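Long-range contact in Lin1889 protein (Listeria innocua Clip11262, PDB 3B57), which is of unknown function but binds magnesium through an HD-domain metal site and is probably a phosphohydrolase of the HD superfamily: residues Asp47-Ser61 with Leu89-Ser101. Numbering follows the deposited sequence.
Sequences DLFTIELAALFHDYS and LIKKIIRIIQSVS
In the all-helical HD domain, segment 47-61, whose helix 48-57 leads into H58 and D59, the His-Asp pair of the metal site, packs through T50, A54 and H58 on I93, I96, I97 and V100 of helix 87-100. The axes cross at -49° with 8.8 Å between them at closest approach. A54 lies where the backbones come near, its CA 5.1 Å from that of I93, and its CB rests on I96 CG2; its small size is consistent with the close approach. One turn earlier T50 is a knob in the hole formed by L89, K92, I93 and I96, its CG2 resting on I96 CD1 and its OG1 on L89 CD1. I93 and I97, four residues apart, repeat one posture. In each, CG1 lies opposite the carbonyl carbon (chi1 -70° and -61°) and an extended chain carries CD1 to helix 48-57, where I93 CD1 touches L53 CD1 at 3.5 Å and I97 CD1 touches F57 CB at 3.6 Å. At the metal end, V100 CG1 approaches the edge of the H58 ring, 3.9 Å from CD2, while D59 CB lies over one face. S101 OG donates to H58 O at 3.3 Å, nearly in line with the carbonyl bond. H58 NE2 makes a weak hydrogen bond to D123, another magnesium ligand. The chemistry is therefore divided: aliphatic packing joins the two helices, the S101 bond ties the backbone carbonyl of H58 to the end of segment 89-101, and V100 at the ring edge, with the weak NE2 bond, may limit rotation of the metal-site histidine.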
loop_
_atom_site.group_PDB
_atom_site.type_symbol
_atom_site.label_atom_id
_atom_site.label_comp_id
_atom_site.label_asym_id
_atom_site.label_seq_id
_atom_site.Cartn_x
_atom_site.Cartn_y
_atom_site.Cartn_z
ATOM N N ASP A 47 -1.510 27.568 -21.412
ATOM C CA ASP A 47 -2.788 27.389 -22.115
ATOM C C ASP A 47 -3.591 26.314 -21.378
ATOM O O ASP A 47 -3.400 25.113 -21.604
ATOM C CB ASP A 47 -2.525 26.936 -23.566
ATOM C CG ASP A 47 -3.776 26.993 -24.463
ATOM O OD1 ASP A 47 -4.890 26.642 -23.986
ATOM O OD2 ASP A 47 -3.627 27.369 -25.662
ATOM N N LEU A 48 -4.499 26.750 -20.513
ATOM C CA LEU A 48 -5.319 25.833 -19.729
ATOM C C LEU A 48 -6.046 24.771 -20.562
ATOM O O LEU A 48 -6.164 23.611 -20.153
ATOM C CB LEU A 48 -6.330 26.632 -18.897
ATOM C CG LEU A 48 -7.250 25.882 -17.927
ATOM C CD1 LEU A 48 -6.425 25.056 -16.943
ATOM C CD2 LEU A 48 -8.110 26.884 -17.190
ATOM N N PHE A 49 -6.537 25.164 -21.730
ATOM C CA PHE A 49 -7.255 24.235 -22.597
ATOM C C PHE A 49 -6.310 23.197 -23.174
ATOM O O PHE A 49 -6.642 22.017 -23.302
ATOM C CB PHE A 49 -7.932 24.998 -23.735
ATOM C CG PHE A 49 -8.608 24.115 -24.733
ATOM C CD1 PHE A 49 -8.066 23.935 -26.000
ATOM C CD2 PHE A 49 -9.783 23.449 -24.402
ATOM C CE1 PHE A 49 -8.683 23.102 -26.929
ATOM C CE2 PHE A 49 -10.407 22.617 -25.320
ATOM C CZ PHE A 49 -9.854 22.442 -26.590
ATOM N N THR A 50 -5.124 23.651 -23.532
ATOM C CA THR A 50 -4.140 22.763 -24.094
ATOM C C THR A 50 -3.672 21.748 -23.033
ATOM O O THR A 50 -3.408 20.580 -23.347
ATOM C CB THR A 50 -2.980 23.605 -24.655
ATOM O OG1 THR A 50 -2.923 23.424 -26.073
ATOM C CG2 THR A 50 -1.653 23.232 -24.029
ATOM N N ILE A 51 -3.611 22.212 -21.780
ATOM C CA ILE A 51 -3.196 21.428 -20.607
ATOM C C ILE A 51 -4.269 20.434 -20.179
ATOM O O ILE A 51 -4.001 19.248 -20.000
ATOM C CB ILE A 51 -2.899 22.380 -19.400
ATOM C CG1 ILE A 51 -1.598 23.160 -19.665
ATOM C CG2 ILE A 51 -2.853 21.597 -18.080
ATOM C CD1 ILE A 51 -1.388 24.363 -18.761
ATOM N N GLU A 52 -5.485 20.937 -20.013
ATOM C CA GLU A 52 -6.616 20.127 -19.587
ATOM C C GLU A 52 -6.841 18.869 -20.446
ATOM O O GLU A 52 -7.188 17.815 -19.913
ATOM C CB GLU A 52 -7.869 20.999 -19.582
ATOM C CG GLU A 52 -8.784 20.752 -18.418
ATOM C CD GLU A 52 -9.452 22.027 -17.958
ATOM O OE1 GLU A 52 -8.712 23.033 -17.826
ATOM O OE2 GLU A 52 -10.690 22.028 -17.714
ATOM N N LEU A 53 -6.641 18.969 -21.761
ATOM C CA LEU A 53 -6.841 17.814 -22.628
ATOM C C LEU A 53 -5.631 16.914 -22.621
ATOM O O LEU A 53 -5.765 15.693 -22.568
ATOM C CB LEU A 53 -7.129 18.223 -24.070
ATOM C CG LEU A 53 -8.484 18.848 -24.387
ATOM C CD1 LEU A 53 -8.492 19.334 -25.823
ATOM C CD2 LEU A 53 -9.576 17.839 -24.140
ATOM N N ALA A 54 -4.441 17.488 -22.688
ATOM C CA ALA A 54 -3.279 16.624 -22.676
ATOM C C ALA A 54 -3.353 15.805 -21.394
ATOM O O ALA A 54 -3.055 14.617 -21.403
ATOM C CB ALA A 54 -2.004 17.439 -22.723
ATOM N N ALA A 55 -3.780 16.429 -20.297
ATOM C CA ALA A 55 -3.888 15.726 -19.019
ATOM C C ALA A 55 -4.892 14.584 -19.077
ATOM O O ALA A 55 -4.640 13.504 -18.553
ATOM C CB ALA A 55 -4.288 16.687 -17.922
ATOM N N LEU A 56 -6.038 14.836 -19.697
ATOM C CA LEU A 56 -7.062 13.818 -19.807
ATOM C C LEU A 56 -6.711 12.693 -20.781
ATOM O O LEU A 56 -7.208 11.580 -20.623
ATOM C CB LEU A 56 -8.390 14.448 -20.203
ATOM C CG LEU A 56 -9.067 15.265 -19.112
ATOM C CD1 LEU A 56 -10.442 15.676 -19.601
ATOM C CD2 LEU A 56 -9.206 14.446 -17.838
ATOM N N PHE A 57 -5.865 12.970 -21.776
ATOM C CA PHE A 57 -5.478 11.944 -22.749
ATOM C C PHE A 57 -4.072 11.403 -22.512
ATOM O O PHE A 57 -3.629 10.518 -23.236
ATOM C CB PHE A 57 -5.530 12.475 -24.196
ATOM C CG PHE A 57 -6.887 12.952 -24.640
ATOM C CD1 PHE A 57 -8.044 12.396 -24.122
ATOM C CD2 PHE A 57 -7.002 13.965 -25.592
ATOM C CE1 PHE A 57 -9.300 12.845 -24.546
ATOM C CE2 PHE A 57 -8.257 14.421 -26.021
ATOM C CZ PHE A 57 -9.406 13.863 -25.496
ATOM N N HIS A 58 -3.369 11.920 -21.508
ATOM C CA HIS A 58 -1.998 11.482 -21.250
ATOM C C HIS A 58 -1.870 9.985 -21.054
ATOM O O HIS A 58 -0.787 9.423 -21.199
ATOM C CB HIS A 58 -1.419 12.205 -20.024
ATOM C CG HIS A 58 -1.778 11.584 -18.704
ATOM N ND1 HIS A 58 -3.069 11.535 -18.221
ATOM C CD2 HIS A 58 -1.001 11.018 -17.749
ATOM C CE1 HIS A 58 -3.072 10.970 -17.026
ATOM N NE2 HIS A 58 -1.830 10.648 -16.716
ATOM N N ASP A 59 -2.989 9.345 -20.745
ATOM C CA ASP A 59 -2.993 7.916 -20.484
ATOM C C ASP A 59 -3.955 7.167 -21.386
ATOM O O ASP A 59 -4.865 6.495 -20.910
ATOM C CB ASP A 59 -3.380 7.675 -19.028
ATOM C CG ASP A 59 -2.451 6.717 -18.335
ATOM O OD1 ASP A 59 -2.192 5.631 -18.910
ATOM O OD2 ASP A 59 -1.990 7.055 -17.217
ATOM N N TYR A 60 -3.748 7.276 -22.688
ATOM C CA TYR A 60 -4.619 6.607 -23.636
ATOM C C TYR A 60 -3.754 5.869 -24.636
ATOM O O TYR A 60 -4.178 4.900 -25.270
ATOM C CB TYR A 60 -5.478 7.641 -24.353
ATOM C CG TYR A 60 -6.444 7.049 -25.339
ATOM C CD1 TYR A 60 -7.683 6.560 -24.927
ATOM C CD2 TYR A 60 -6.103 6.943 -26.687
ATOM C CE1 TYR A 60 -8.556 5.979 -25.837
ATOM C CE2 TYR A 60 -6.964 6.365 -27.603
ATOM C CZ TYR A 60 -8.187 5.884 -27.175
ATOM O OH TYR A 60 -9.025 5.305 -28.091
ATOM N N SER A 61 -2.521 6.345 -24.757
ATOM C CA SER A 61 -1.553 5.767 -25.671
ATOM C C SER A 61 -0.956 4.462 -25.127
ATOM O O SER A 61 0.243 4.381 -24.848
ATOM C CB SER A 61 -0.457 6.801 -25.952
ATOM O OG SER A 61 -1.043 8.041 -26.333
ATOM N N LEU A 89 -3.115 23.328 -32.166
ATOM C CA LEU A 89 -3.342 22.914 -30.789
ATOM C C LEU A 89 -3.160 21.404 -30.668
ATOM O O LEU A 89 -2.532 20.927 -29.722
ATOM C CB LEU A 89 -4.752 23.301 -30.343
ATOM C CG LEU A 89 -4.953 24.771 -29.986
ATOM C CD1 LEU A 89 -4.152 25.109 -28.739
ATOM C CD2 LEU A 89 -4.510 25.648 -31.150
ATOM N N ILE A 90 -3.713 20.659 -31.626
ATOM C CA ILE A 90 -3.607 19.201 -31.636
ATOM C C ILE A 90 -2.131 18.843 -31.545
ATOM O O ILE A 90 -1.733 17.930 -30.819
ATOM C CB ILE A 90 -4.115 18.575 -32.952
ATOM C CG1 ILE A 90 -5.384 19.275 -33.441
ATOM C CG2 ILE A 90 -4.356 17.091 -32.743
ATOM C CD1 ILE A 90 -6.617 18.944 -32.672
ATOM N N LYS A 91 -1.320 19.574 -32.298
ATOM C CA LYS A 91 0.112 19.325 -32.310
ATOM C C LYS A 91 0.676 19.456 -30.891
ATOM O O LYS A 91 1.308 18.526 -30.380
ATOM C CB LYS A 91 0.797 20.301 -33.274
ATOM C CG LYS A 91 1.819 19.642 -34.200
ATOM C CD LYS A 91 1.923 20.391 -35.530
ATOM C CE LYS A 91 0.611 20.280 -36.328
ATOM N NZ LYS A 91 0.624 21.010 -37.637
ATOM N N LYS A 92 0.418 20.598 -30.253
ATOM C CA LYS A 92 0.898 20.845 -28.893
ATOM C C LYS A 92 0.404 19.779 -27.907
ATOM O O LYS A 92 1.196 19.183 -27.165
ATOM C CB LYS A 92 0.451 22.228 -28.407
ATOM C CG LYS A 92 1.115 23.400 -29.107
ATOM C CD LYS A 92 0.966 24.687 -28.283
ATOM C CE LYS A 92 1.682 25.870 -28.936
ATOM N NZ LYS A 92 1.037 26.248 -30.229
ATOM N N ILE A 93 -0.907 19.548 -27.904
ATOM C CA ILE A 93 -1.515 18.560 -27.023
ATOM C C ILE A 93 -0.808 17.210 -27.164
ATOM O O ILE A 93 -0.470 16.568 -26.167
ATOM C CB ILE A 93 -3.032 18.418 -27.321
ATOM C CG1 ILE A 93 -3.758 19.680 -26.863
ATOM C CG2 ILE A 93 -3.612 17.203 -26.611
ATOM C CD1 ILE A 93 -5.228 19.679 -27.155
ATOM N N ILE A 94 -0.565 16.779 -28.395
ATOM C CA ILE A 94 0.118 15.511 -28.574
ATOM C C ILE A 94 1.569 15.587 -28.108
ATOM O O ILE A 94 2.049 14.677 -27.433
ATOM C CB ILE A 94 0.031 15.032 -30.036
ATOM C CG1 ILE A 94 -1.349 14.424 -30.264
ATOM C CG2 ILE A 94 1.116 14.011 -30.332
ATOM C CD1 ILE A 94 -1.465 13.687 -31.541
ATOM N N ARG A 95 2.261 16.672 -28.454
ATOM C CA ARG A 95 3.654 16.855 -28.040
ATOM C C ARG A 95 3.760 16.733 -26.514
ATOM O O ARG A 95 4.723 16.162 -25.995
ATOM C CB ARG A 95 4.166 18.232 -28.488
ATOM C CG ARG A 95 4.503 18.330 -29.985
ATOM C CD ARG A 95 4.852 19.770 -30.419
ATOM N NE ARG A 95 5.792 20.425 -29.505
ATOM C CZ ARG A 95 7.023 19.988 -29.242
ATOM N NH1 ARG A 95 7.482 18.886 -29.827
ATOM N NH2 ARG A 95 7.791 20.648 -28.379
ATOM N N ILE A 96 2.761 17.268 -25.811
ATOM C CA ILE A 96 2.715 17.221 -24.352
ATOM C C ILE A 96 2.601 15.783 -23.870
ATOM O O ILE A 96 3.393 15.328 -23.042
ATOM C CB ILE A 96 1.510 18.010 -23.806
ATOM C CG1 ILE A 96 1.673 19.490 -24.140
ATOM C CG2 ILE A 96 1.380 17.799 -22.297
ATOM C CD1 ILE A 96 0.486 20.341 -23.753
ATOM N N ILE A 97 1.612 15.067 -24.392
ATOM C CA ILE A 97 1.405 13.688 -23.999
ATOM C C ILE A 97 2.692 12.877 -24.130
ATOM O O ILE A 97 2.939 11.962 -23.344
ATOM C CB ILE A 97 0.283 13.050 -24.834
ATOM C CG1 ILE A 97 -1.023 13.806 -24.589
ATOM C CG2 ILE A 97 0.113 11.599 -24.455
ATOM C CD1 ILE A 97 -2.221 13.220 -25.291
ATOM N N GLN A 98 3.524 13.229 -25.105
ATOM C CA GLN A 98 4.787 12.525 -25.322
ATOM C C GLN A 98 5.825 12.793 -24.233
ATOM O O GLN A 98 6.562 11.893 -23.839
ATOM C CB GLN A 98 5.368 12.908 -26.678
ATOM C CG GLN A 98 4.501 12.486 -27.841
ATOM C CD GLN A 98 5.013 13.019 -29.165
ATOM O OE1 GLN A 98 4.461 12.710 -30.225
ATOM N NE2 GLN A 98 6.068 13.830 -29.115
ATOM N N SER A 99 5.886 14.029 -23.749
ATOM C CA SER A 99 6.847 14.378 -22.712
ATOM C C SER A 99 6.399 13.850 -21.351
ATOM O O SER A 99 7.143 13.908 -20.373
ATOM C CB SER A 99 7.032 15.898 -22.654
ATOM O OG SER A 99 5.796 16.569 -22.463
ATOM N N VAL A 100 5.179 13.331 -21.294
ATOM C CA VAL A 100 4.640 12.791 -20.054
ATOM C C VAL A 100 4.951 11.308 -19.941
ATOM O O VAL A 100 5.871 10.908 -19.230
ATOM C CB VAL A 100 3.122 12.977 -20.000
ATOM C CG1 VAL A 100 2.559 12.297 -18.764
ATOM C CG2 VAL A 100 2.792 14.450 -20.007
ATOM N N SER A 101 4.168 10.500 -20.650
ATOM C CA SER A 101 4.349 9.055 -20.653
ATOM C C SER A 101 5.273 8.673 -21.804
ATOM O O SER A 101 6.405 9.148 -21.877
ATOM C CB SER A 101 2.995 8.341 -20.803
ATOM O OG SER A 101 2.316 8.751 -21.982
#